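Local coordinates for protein glycoside hydrolase family 5 (Aspergillus oryzae, PDB 6LA0) that acts as a secreted family 5 glycoside hydrolase that cleaves rutinose from flavonoid glycosides such as rutin, and may also act on beta-1,3-glucans, at residues R75-L80 / K115-Y120; G153-E158 / T213-Y218; I186-E191 / K217-V222. All coordinates share one frame; numbering follows the deposited sequence.

All three contacts lie in the family 5 glycosidase domain, a TIM barrel. Contact 1 joins helices 74-81 and 110-125 and is only partly buried. It pairs an apolar isoleucine contact with a polar cluster of arginine, aspartate and tyrosine. Contacts 2 and 3 are mostly or wholly buried and both use helix 209-229, sharing Lys217 and Tyr218. They touch through Met189. Contact 2 is aromatic, with bridging waters and a glycan beside it. Contact 3, nearer the centre of the chain, is apolar around one hydrogen bond. Contacts 1 and 2 sit on opposite sides of the chain's centre, about 35 Å apart between their centres.

Contact 1 of 3, residues R75-L80 / K115-Y120; sequences RDIDKL and KQIADY
Ile77 and Ile117 mark the place where helix segments 75-80 and 115-120 approach, with their CA atoms 7.9 Å apart. The segment axes come within 10.6 Å. They run in roughly the same direction, at a signed crossing angle of -30°. Ile77 points toward the second helix. Its CD1 meets CG2 of Ile117 at 3.8 Å, and this is the apolar part of the contact, between two buried side chains. Tyr120 also points across. Its CG is anti to the backbone N (chi1 -175°), which sends the ring alongside Ile77. CD2 of Tyr120 lies 4.1 Å from CB of Ile77, which comes at the ring edge. The phenol then reaches Asp78. Tyr120 OH donates to Asp78 OD1 over 2.7 Å and uses the syn lone pair of that oxygen. OD1 lies in the plane of the ring. The other oxygen, Asp78 OD2, is held from within its own helix. Arg75 grips it side-on, with NE at 3.0 Å and NH2 at 2.8 Å from OD2, in a salt bridge. The arginine chain is bent at chi2 and chi3 to curl back this way. Tyr125 OH also bonds to Asp78 OD1. Helices 74-81 and 110-125 belong to the outer layer of the barrel, and the polar group forms the more exposed part of their interface. Each carboxylate oxygen of Asp78 therefore has its own set of donors, which fixes the rotation of the group. The adjacent guanidinium and these hydroxyls would be expected to stabilise the charged form of the aspartate.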
loop_
_atom_site.group_PDB
_atom_site.type_symbol
_atom_site.label_atom_id
_atom_site.label_comp_id
_atom_site.label_asym_id
_atom_site.label_seq_id
_atom_site.Cartn_x
_atom_site.Cartn_y
_atom_site.Cartn_z
ATOM N N ARG A 75 13.517 10.658 -11.773
ATOM C CA ARG A 75 12.732 11.637 -12.528
ATOM C C ARG A 75 11.263 11.592 -12.125
ATOM O O ARG A 75 10.595 12.634 -12.051
ATOM C CB ARG A 75 12.873 11.410 -14.041
ATOM C CG ARG A 75 14.304 11.417 -14.576
ATOM C CD ARG A 75 14.900 12.839 -14.686
ATOM N NE ARG A 75 15.365 13.384 -13.403
ATOM C CZ ARG A 75 16.345 12.880 -12.649
ATOM N NH1 ARG A 75 17.026 11.795 -13.023
ATOM N NH2 ARG A 75 16.657 13.477 -11.507
ATOM N N ASP A 76 10.733 10.394 -11.878
ATOM C CA ASP A 76 9.376 10.295 -11.344
ATOM C C ASP A 76 9.262 10.974 -9.980
ATOM O O ASP A 76 8.227 11.580 -9.661
ATOM C CB ASP A 76 8.949 8.829 -11.259
ATOM C CG ASP A 76 9.014 8.126 -12.605
ATOM O OD1 ASP A 76 8.442 8.667 -13.572
ATOM O OD2 ASP A 76 9.624 7.036 -12.701
ATOM N N ILE A 77 10.311 10.880 -9.157
ATOM C CA ILE A 77 10.270 11.538 -7.855
ATOM C C ILE A 77 10.263 13.053 -8.028
ATOM O O ILE A 77 9.519 13.768 -7.345
ATOM C CB ILE A 77 11.439 11.068 -6.961
ATOM C CG1 ILE A 77 11.459 9.543 -6.840
ATOM C CG2 ILE A 77 11.342 11.733 -5.589
ATOM C CD1 ILE A 77 10.218 8.941 -6.216
ATOM N N ASP A 78 11.084 13.567 -8.950
ATOM C CA ASP A 78 11.057 14.998 -9.248
ATOM C C ASP A 78 9.655 15.466 -9.618
ATOM O O ASP A 78 9.194 16.515 -9.148
ATOM C CB ASP A 78 12.008 15.327 -10.392
ATOM C CG ASP A 78 13.450 14.988 -10.093
ATOM O OD1 ASP A 78 13.848 14.913 -8.908
ATOM O OD2 ASP A 78 14.197 14.828 -11.073
ATOM N N LYS A 79 8.968 14.716 -10.484
ATOM C CA LYS A 79 7.621 15.123 -10.873
ATOM C C LYS A 79 6.665 15.110 -9.683
ATOM O O LYS A 79 5.794 15.982 -9.577
ATOM C CB LYS A 79 7.092 14.229 -11.990
ATOM C CG LYS A 79 5.776 14.706 -12.544
ATOM C CD LYS A 79 5.355 13.867 -13.733
ATOM C CE LYS A 79 5.963 14.383 -15.029
ATOM N NZ LYS A 79 5.359 13.664 -16.176
ATOM N N LEU A 80 6.793 14.130 -8.783
ATOM C CA LEU A 80 5.947 14.122 -7.586
ATOM C C LEU A 80 6.221 15.331 -6.701
ATOM O O LEU A 80 5.285 15.987 -6.226
ATOM C CB LEU A 80 6.155 12.826 -6.793
ATOM C CG LEU A 80 5.666 11.559 -7.504
ATOM C CD1 LEU A 80 6.257 10.288 -6.880
ATOM C CD2 LEU A 80 4.132 11.524 -7.507
ATOM N N LYS A 115 16.512 1.756 -1.519
ATOM C CA LYS A 115 17.382 2.732 -0.863
ATOM C C LYS A 115 17.721 3.893 -1.791
ATOM O O LYS A 115 17.686 5.055 -1.371
ATOM C CB LYS A 115 18.667 2.052 -0.363
ATOM C CG LYS A 115 19.763 3.033 0.039
ATOM C CD LYS A 115 21.011 2.319 0.572
ATOM C CE LYS A 115 21.887 3.280 1.366
ATOM N NZ LYS A 115 21.156 3.890 2.542
ATOM N N GLN A 116 18.051 3.606 -3.051
ATOM C CA GLN A 116 18.394 4.684 -3.974
ATOM C C GLN A 116 17.246 5.677 -4.107
ATOM O O GLN A 116 17.447 6.895 -4.007
ATOM C CB GLN A 116 18.765 4.114 -5.337
ATOM C CG GLN A 116 19.094 5.175 -6.343
ATOM C CD GLN A 116 19.684 4.577 -7.588
ATOM O OE1 GLN A 116 19.085 3.695 -8.202
ATOM N NE2 GLN A 116 20.869 5.039 -7.966
ATOM N N ILE A 117 16.031 5.171 -4.313
ATOM C CA ILE A 117 14.876 6.046 -4.484
ATOM C C ILE A 117 14.514 6.739 -3.172
ATOM O O ILE A 117 14.251 7.947 -3.152
ATOM C CB ILE A 117 13.694 5.252 -5.062
ATOM C CG1 ILE A 117 14.043 4.776 -6.475
ATOM C CG2 ILE A 117 12.420 6.101 -5.053
ATOM C CD1 ILE A 117 14.424 5.898 -7.449
ATOM N N ALA A 118 14.498 5.996 -2.055
ATOM C CA ALA A 118 14.091 6.603 -0.786
ATOM C C ALA A 118 15.096 7.657 -0.336
ATOM O O ALA A 118 14.707 8.743 0.112
ATOM C CB ALA A 118 13.924 5.538 0.305
ATOM N N ASP A 119 16.396 7.346 -0.432
ATOM C CA ASP A 119 17.423 8.312 -0.051
ATOM C C ASP A 119 17.251 9.618 -0.813
ATOM O O ASP A 119 17.406 10.706 -0.244
ATOM C CB ASP A 119 18.819 7.731 -0.311
ATOM C CG ASP A 119 19.262 6.745 0.756
ATOM O OD1 ASP A 119 18.500 6.501 1.717
ATOM O OD2 ASP A 119 20.392 6.215 0.630
ATOM N N TYR A 120 16.897 9.522 -2.099
ATOM C CA TYR A 120 16.743 10.696 -2.956
ATOM C C TYR A 120 15.527 11.523 -2.542
ATOM O O TYR A 120 15.615 12.749 -2.401
ATOM C CB TYR A 120 16.627 10.240 -4.413
ATOM C CG TYR A 120 16.572 11.342 -5.444
ATOM C CD1 TYR A 120 17.697 12.085 -5.762
ATOM C CD2 TYR A 120 15.386 11.626 -6.115
ATOM C CE1 TYR A 120 17.643 13.092 -6.728
ATOM C CE2 TYR A 120 15.322 12.624 -7.080
ATOM C CZ TYR A 120 16.457 13.351 -7.380
ATOM O OH TYR A 120 16.386 14.342 -8.331
#

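Contact 2 of 3, residues G153-E158 / T213-Y218. With NAG (2-acetamido-2-deoxy-beta-D-glucopyranose), chain D.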
loop_
_atom_site.group_PDB
_atom_site.type_symbol
_atom_site.label_atom_id
_atom_site.label_comp_id
_atom_site.label_asym_id
_atom_site.label_seq_id
_atom_site.Cartn_x
_atom_site.Cartn_y
_atom_site.Cartn_z
ATOM N N GLY A 153 -2.048 -19.666 3.686
ATOM C CA GLY A 153 -1.270 -20.487 4.587
ATOM C C GLY A 153 -0.567 -19.769 5.715
ATOM O O GLY A 153 0.025 -20.426 6.572
ATOM N N TRP A 154 -0.621 -18.436 5.740
ATOM C CA TRP A 154 0.030 -17.672 6.804
ATOM C C TRP A 154 -0.637 -17.911 8.155
ATOM O O TRP A 154 0.048 -17.976 9.189
ATOM C CB TRP A 154 0.002 -16.185 6.441
ATOM C CG TRP A 154 0.620 -15.255 7.452
ATOM C CD1 TRP A 154 1.945 -15.033 7.647
ATOM C CD2 TRP A 154 -0.072 -14.410 8.381
ATOM N NE1 TRP A 154 2.130 -14.104 8.634
ATOM C CE2 TRP A 154 0.905 -13.708 9.107
ATOM C CE3 TRP A 154 -1.427 -14.171 8.658
ATOM C CZ2 TRP A 154 0.575 -12.788 10.102
ATOM C CZ3 TRP A 154 -1.755 -13.257 9.647
ATOM C CH2 TRP A 154 -0.762 -12.568 10.348
ATOM N N TYR A 155 -1.962 -18.065 8.165
ATOM C CA TYR A 155 -2.720 -18.124 9.411
ATOM C C TYR A 155 -2.372 -19.373 10.221
ATOM O O TYR A 155 -2.301 -20.480 9.678
ATOM C CB TYR A 155 -4.225 -18.075 9.103
ATOM C CG TYR A 155 -4.646 -16.740 8.535
ATOM C CD1 TYR A 155 -4.639 -16.517 7.159
ATOM C CD2 TYR A 155 -4.998 -15.683 9.368
ATOM C CE1 TYR A 155 -4.992 -15.294 6.630
ATOM C CE2 TYR A 155 -5.359 -14.440 8.843
ATOM C CZ TYR A 155 -5.353 -14.259 7.465
ATOM O OH TYR A 155 -5.697 -13.039 6.905
ATOM N N TYR A 156 -2.148 -19.177 11.531
ATOM C CA TYR A 156 -1.996 -20.243 12.519
ATOM C C TYR A 156 -0.726 -21.064 12.302
ATOM O O TYR A 156 -0.572 -22.145 12.872
ATOM C CB TYR A 156 -3.237 -21.152 12.532
ATOM C CG TYR A 156 -4.549 -20.409 12.289
ATOM C CD1 TYR A 156 -4.979 -19.410 13.158
ATOM C CD2 TYR A 156 -5.342 -20.696 11.186
ATOM C CE1 TYR A 156 -6.167 -18.728 12.938
ATOM C CE2 TYR A 156 -6.528 -20.020 10.950
ATOM C CZ TYR A 156 -6.938 -19.042 11.828
ATOM O OH TYR A 156 -8.121 -18.376 11.580
ATOM N N ASN A 157 0.197 -20.556 11.491
ATOM C CA ASN A 157 1.352 -21.305 10.986
ATOM C C ASN A 157 2.584 -20.759 11.693
ATOM O O ASN A 157 3.044 -19.653 11.393
ATOM C CB ASN A 157 1.418 -21.139 9.465
ATOM C CG ASN A 157 2.593 -21.851 8.812
ATOM O OD1 ASN A 157 3.618 -22.139 9.433
ATOM N ND2 ASN A 157 2.441 -22.119 7.519
ATOM N N GLU A 158 3.114 -21.532 12.645
ATOM C CA GLU A 158 4.226 -21.044 13.457
ATOM C C GLU A 158 5.478 -20.836 12.611
ATOM O O GLU A 158 6.250 -19.896 12.848
ATOM C CB GLU A 158 4.519 -22.021 14.600
ATOM C CG GLU A 158 3.399 -22.174 15.643
ATOM C CD GLU A 158 3.274 -20.972 16.567
ATOM O OE1 GLU A 158 4.214 -20.144 16.610
ATOM O OE2 GLU A 158 2.230 -20.849 17.248
ATOM N N THR A 213 -7.581 -13.021 15.694
ATOM C CA THR A 213 -6.709 -13.278 16.839
ATOM C C THR A 213 -5.274 -13.521 16.378
ATOM O O THR A 213 -4.318 -13.058 17.015
ATOM C CB THR A 213 -7.229 -14.461 17.654
ATOM O OG1 THR A 213 -7.166 -15.658 16.870
ATOM C CG2 THR A 213 -8.674 -14.217 18.069
ATOM N N TRP A 214 -5.104 -14.202 15.246
ATOM C CA TRP A 214 -3.756 -14.403 14.720
ATOM C C TRP A 214 -3.155 -13.085 14.247
ATOM O O TRP A 214 -1.973 -12.818 14.488
ATOM C CB TRP A 214 -3.773 -15.436 13.586
ATOM C CG TRP A 214 -2.394 -15.991 13.284
ATOM C CD1 TRP A 214 -1.597 -15.680 12.214
ATOM C CD2 TRP A 214 -1.652 -16.937 14.076
ATOM N NE1 TRP A 214 -0.408 -16.371 12.296
ATOM C CE2 TRP A 214 -0.419 -17.153 13.423
ATOM C CE3 TRP A 214 -1.918 -17.628 15.264
ATOM C CZ2 TRP A 214 0.554 -18.035 13.924
ATOM C CZ3 TRP A 214 -0.941 -18.499 15.770
ATOM C CH2 TRP A 214 0.278 -18.690 15.096
ATOM N N VAL A 215 -3.956 -12.242 13.584
ATOM C CA VAL A 215 -3.469 -10.932 13.155
ATOM C C VAL A 215 -3.023 -10.105 14.359
ATOM O O VAL A 215 -1.960 -9.470 14.337
ATOM C CB VAL A 215 -4.549 -10.204 12.334
ATOM C CG1 VAL A 215 -4.104 -8.784 11.982
ATOM C CG2 VAL A 215 -4.847 -10.991 11.075
ATOM N N LEU A 216 -3.838 -10.089 15.424
ATOM C CA LEU A 216 -3.467 -9.377 16.646
ATOM C C LEU A 216 -2.182 -9.929 17.249
ATOM O O LEU A 216 -1.307 -9.162 17.662
ATOM C CB LEU A 216 -4.598 -9.458 17.672
ATOM C CG LEU A 216 -4.430 -8.578 18.916
ATOM C CD1 LEU A 216 -4.640 -7.110 18.568
ATOM C CD2 LEU A 216 -5.377 -9.014 20.032
ATOM N N LYS A 217 -2.060 -11.250 17.337
ATOM C CA LYS A 217 -0.791 -11.828 17.796
ATOM C C LYS A 217 0.385 -11.251 17.010
ATOM O O LYS A 217 1.378 -10.795 17.596
ATOM C CB LYS A 217 -0.832 -13.352 17.683
ATOM C CG LYS A 217 0.503 -14.045 17.957
ATOM C CD LYS A 217 0.361 -15.549 17.737
ATOM C CE LYS A 217 1.717 -16.237 17.592
ATOM N NZ LYS A 217 2.349 -16.466 18.926
ATOM N N TYR A 218 0.262 -11.211 15.673
ATOM C CA TYR A 218 1.334 -10.686 14.825
ATOM C C TYR A 218 1.609 -9.214 15.101
ATOM O O TYR A 218 2.763 -8.812 15.275
ATOM C CB TYR A 218 0.976 -10.874 13.349
ATOM C CG TYR A 218 2.013 -10.327 12.364
ATOM C CD1 TYR A 218 3.316 -10.825 12.353
ATOM C CD2 TYR A 218 1.676 -9.346 11.436
ATOM C CE1 TYR A 218 4.273 -10.345 11.453
ATOM C CE2 TYR A 218 2.622 -8.865 10.514
ATOM C CZ TYR A 218 3.919 -9.377 10.533
ATOM O OH TYR A 218 4.853 -8.902 9.650
HETATM C C1 NAG D . 3.452 -22.748 6.717
HETATM C C2 NAG D . 2.808 -23.461 5.512
HETATM C C3 NAG D . 3.872 -23.896 4.495
HETATM C C4 NAG D . 4.796 -22.736 4.148
HETATM C C5 NAG D . 5.390 -22.171 5.427
HETATM C C6 NAG D . 6.317 -21.003 5.188
HETATM C C7 NAG D . 0.712 -24.709 5.796
HETATM C C8 NAG D . 0.084 -25.968 6.312
HETATM N N2 NAG D . 2.035 -24.609 5.955
HETATM O O3 NAG D . 3.233 -24.374 3.316
HETATM O O4 NAG D . 5.848 -23.173 3.293
HETATM O O5 NAG D . 4.320 -21.699 6.256
HETATM O O6 NAG D . 5.881 -20.247 4.069
HETATM O O7 NAG D . 0.053 -23.820 5.258
HETATM O O HOH W 1 1.783 -16.692 10.711
HETATM O O HOH W 2 4.450 -18.172 18.659
HETATM O O HOH W 3 1.271 -19.317 19.209
#
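Tyr156 sets its backbone N and CA over one face of the indole of Trp214. Its N sits 3.2 Å above the plane, over the centre of the ring system. Its CA stands 3.5 Å from the centroid of the six-membered ring of Trp214 in a CH-pi contact. A type II turn from Trp154 to Asn157 gives this shape, and Tyr156 takes its positive phi of 67°. CD of Lys217 lies over the opposite face of Trp214, toward its rim. Trp214 also turns an edge to Trp154, with CD1 of Trp214 over the face of Trp154 and the planes at 79°. Trp154 in turn directs its own edge onto the face of Tyr218, with CZ2 of Trp154 3.6 Å from CG of Tyr218. Two successive edge-to-face pairs thus link the turn to the helix. One water joins the polar atoms: it accepts from Trp214 NE1 at 2.7 Å and donates to the carbonyl oxygens of Trp154 and Asn157. Two further waters bridge Glu158 to Lys217 NZ. Asn157 carries the N-linked glycan, its ND2 bonded to C1 of the sugar. The same ND2 donates to Gly153 O at 3.1 Å, while OD1 caps Ala160 N at the start of helix 158-176. The turn lies in the loop between strand 128-133 and that helix. Trp154 NE1 reaches Ser164 on helix 158-176, and Tyr218 packs on the same helix through Phe161 and Ile168, so Trp154 and Tyr218 join the loop and helix 209-229 to helix 158-176.

Contact 3 of 3, residues I186-E191 / K217-V222; sequences IEPMNE and KYIRAV
Pro188 is the centre of the tight part of this contact, wedged against one side of helix segment 217-222. Its CG touches CD1 of Ile219 at 3.7 Å and CG1 of Val222 at 3.8 Å. The CB of Ile219 is set to the side, but the end of its chain swings CD1 in to the proline. Ile168 of helix 158-176 and Val235 of strand 235-237 also touch Pro188, so the proline packs on that helix and strand too. Tyr218 reaches past it. Its OH donates to Pro188 O over 2.8 Å, with the C=O...donor angle at 133° and the donor tilted from the carbonyl plane. Met189 lies at the edge of the Tyr218 ring. Its SD is 3.6 Å from CD2 of Tyr218 and close to the ring plane, a Met-aromatic contact. Met189 CG lies between the backbone N and the carbonyl carbon (chi1 75°), and the sulfur thereby comes alongside the ring. Val222 CG2 lies over one face of the tyrosine, toward its rim. The loose side is the other side of the helix, where Lys217 and Arg220 are exposed and do not meet segment 186-191. All five touching residues are buried. Segment 186-191 begins in strand 184-187 and runs on into a loop, and its Asn190-Glu191 pair matches the motif that follows the fourth barrel strand in family 5, where the glutamate of relatives serves as acid/base. The chemistry implies that the buried carbonyl of Pro188 is satisfied by the phenol of Tyr218, while the apolar contacts of Pro188 pack beside it.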
loop_
_atom_site.group_PDB
_atom_site.type_symbol
_atom_site.label_atom_id
_atom_site.label_comp_id
_atom_site.label_asym_id
_atom_site.label_seq_id
_atom_site.Cartn_x
_atom_site.Cartn_y
_atom_site.Cartn_z
ATOM N N ILE A 186 7.068 1.880 9.467
ATOM C CA ILE A 186 7.100 0.462 9.126
ATOM C C ILE A 186 5.679 -0.098 9.115
ATOM O O ILE A 186 4.974 -0.054 10.130
ATOM C CB ILE A 186 8.013 -0.326 10.083
ATOM C CG1 ILE A 186 9.469 0.087 9.868
ATOM C CG2 ILE A 186 7.819 -1.806 9.855
ATOM C CD1 ILE A 186 10.483 -0.651 10.751
ATOM N N GLU A 187 5.259 -0.631 7.962
ATOM C CA GLU A 187 3.942 -1.249 7.809
ATOM C C GLU A 187 4.102 -2.751 7.585
ATOM O O GLU A 187 4.410 -3.185 6.460
ATOM C CB GLU A 187 3.164 -0.599 6.649
ATOM C CG GLU A 187 1.749 -1.170 6.432
ATOM C CD GLU A 187 0.853 -0.275 5.576
ATOM O OE1 GLU A 187 1.363 0.359 4.628
ATOM O OE2 GLU A 187 -0.368 -0.205 5.854
ATOM N N PRO A 188 3.894 -3.581 8.608
ATOM C CA PRO A 188 4.310 -4.992 8.556
ATOM C C PRO A 188 3.339 -5.953 7.883
ATOM O O PRO A 188 3.640 -7.147 7.831
ATOM C CB PRO A 188 4.467 -5.328 10.046
ATOM C CG PRO A 188 3.381 -4.486 10.708
ATOM C CD PRO A 188 3.378 -3.195 9.938
ATOM N N MET A 189 2.204 -5.487 7.351
ATOM C CA MET A 189 1.319 -6.349 6.566
ATOM C C MET A 189 0.352 -5.465 5.788
ATOM O O MET A 189 0.303 -4.251 5.981
ATOM C CB MET A 189 0.558 -7.337 7.458
ATOM C CG MET A 189 -0.575 -6.697 8.251
ATOM S SD MET A 189 -1.033 -7.572 9.759
ATOM C CE MET A 189 -1.447 -9.203 9.157
ATOM N N ASN A 190 -0.436 -6.099 4.922
ATOM C CA ASN A 190 -1.371 -5.391 4.054
ATOM C C ASN A 190 -2.561 -6.290 3.757
ATOM O O ASN A 190 -2.380 -7.430 3.316
ATOM C CB ASN A 190 -0.699 -4.966 2.742
ATOM C CG ASN A 190 -1.665 -4.301 1.785
ATOM O OD1 ASN A 190 -2.012 -3.128 1.947
ATOM N ND2 ASN A 190 -2.126 -5.052 0.795
ATOM N N GLU A 191 -3.766 -5.768 4.016
ATOM C CA GLU A 191 -5.056 -6.394 3.723
ATOM C C GLU A 191 -5.150 -7.895 4.045
ATOM O O GLU A 191 -5.476 -8.699 3.167
ATOM C CB GLU A 191 -5.465 -6.120 2.279
ATOM C CG GLU A 191 -5.650 -4.633 1.997
ATOM C CD GLU A 191 -6.135 -4.333 0.577
ATOM O OE1 GLU A 191 -6.236 -5.288 -0.230
ATOM O OE2 GLU A 191 -6.423 -3.142 0.273
ATOM N N LYS A 217 -2.060 -11.250 17.337
ATOM C CA LYS A 217 -0.791 -11.828 17.796
ATOM C C LYS A 217 0.385 -11.251 17.010
ATOM O O LYS A 217 1.378 -10.795 17.596
ATOM C CB LYS A 217 -0.832 -13.352 17.683
ATOM C CG LYS A 217 0.503 -14.045 17.957
ATOM C CD LYS A 217 0.361 -15.549 17.737
ATOM C CE LYS A 217 1.717 -16.237 17.592
ATOM N NZ LYS A 217 2.349 -16.466 18.926
ATOM N N TYR A 218 0.262 -11.211 15.673
ATOM C CA TYR A 218 1.334 -10.686 14.825
ATOM C C TYR A 218 1.609 -9.214 15.101
ATOM O O TYR A 218 2.763 -8.812 15.275
ATOM C CB TYR A 218 0.976 -10.874 13.349
ATOM C CG TYR A 218 2.013 -10.327 12.364
ATOM C CD1 TYR A 218 3.316 -10.825 12.353
ATOM C CD2 TYR A 218 1.676 -9.346 11.436
ATOM C CE1 TYR A 218 4.273 -10.345 11.453
ATOM C CE2 TYR A 218 2.622 -8.865 10.514
ATOM C CZ TYR A 218 3.919 -9.377 10.533
ATOM O OH TYR A 218 4.853 -8.902 9.650
ATOM N N ILE A 219 0.560 -8.378 15.113
ATOM C CA ILE A 219 0.823 -6.944 15.187
ATOM C C ILE A 219 1.393 -6.578 16.551
ATOM O O ILE A 219 2.203 -5.656 16.659
ATOM C CB ILE A 219 -0.432 -6.114 14.829
ATOM C CG1 ILE A 219 -0.058 -4.648 14.568
ATOM C CG2 ILE A 219 -1.488 -6.162 15.917
ATOM C CD1 ILE A 219 0.832 -4.421 13.359
ATOM N N ARG A 220 0.999 -7.286 17.612
ATOM C CA ARG A 220 1.590 -6.994 18.914
ATOM C C ARG A 220 3.044 -7.458 18.951
ATOM O O ARG A 220 3.917 -6.776 19.506
ATOM C CB ARG A 220 0.763 -7.646 20.029
ATOM C CG ARG A 220 -0.622 -7.001 20.252
ATOM C CD ARG A 220 -1.160 -7.222 21.671
ATOM N NE ARG A 220 -0.417 -6.441 22.664
ATOM C CZ ARG A 220 -0.443 -6.671 23.979
ATOM N NH1 ARG A 220 0.278 -5.915 24.805
ATOM N NH2 ARG A 220 -1.169 -7.664 24.468
ATOM N N ALA A 221 3.328 -8.601 18.339
ATOM C CA ALA A 221 4.710 -9.065 18.280
ATOM C C ALA A 221 5.590 -8.059 17.543
ATOM O O ALA A 221 6.729 -7.809 17.952
ATOM C CB ALA A 221 4.763 -10.432 17.613
ATOM N N VAL A 222 5.054 -7.442 16.479
ATOM C CA VAL A 222 5.795 -6.451 15.698
ATOM C C VAL A 222 5.964 -5.154 16.474
ATOM O O VAL A 222 7.044 -4.551 16.477
ATOM C CB VAL A 222 5.088 -6.191 14.356
ATOM C CG1 VAL A 222 5.734 -5.006 13.632
ATOM C CG2 VAL A 222 5.100 -7.438 13.491
#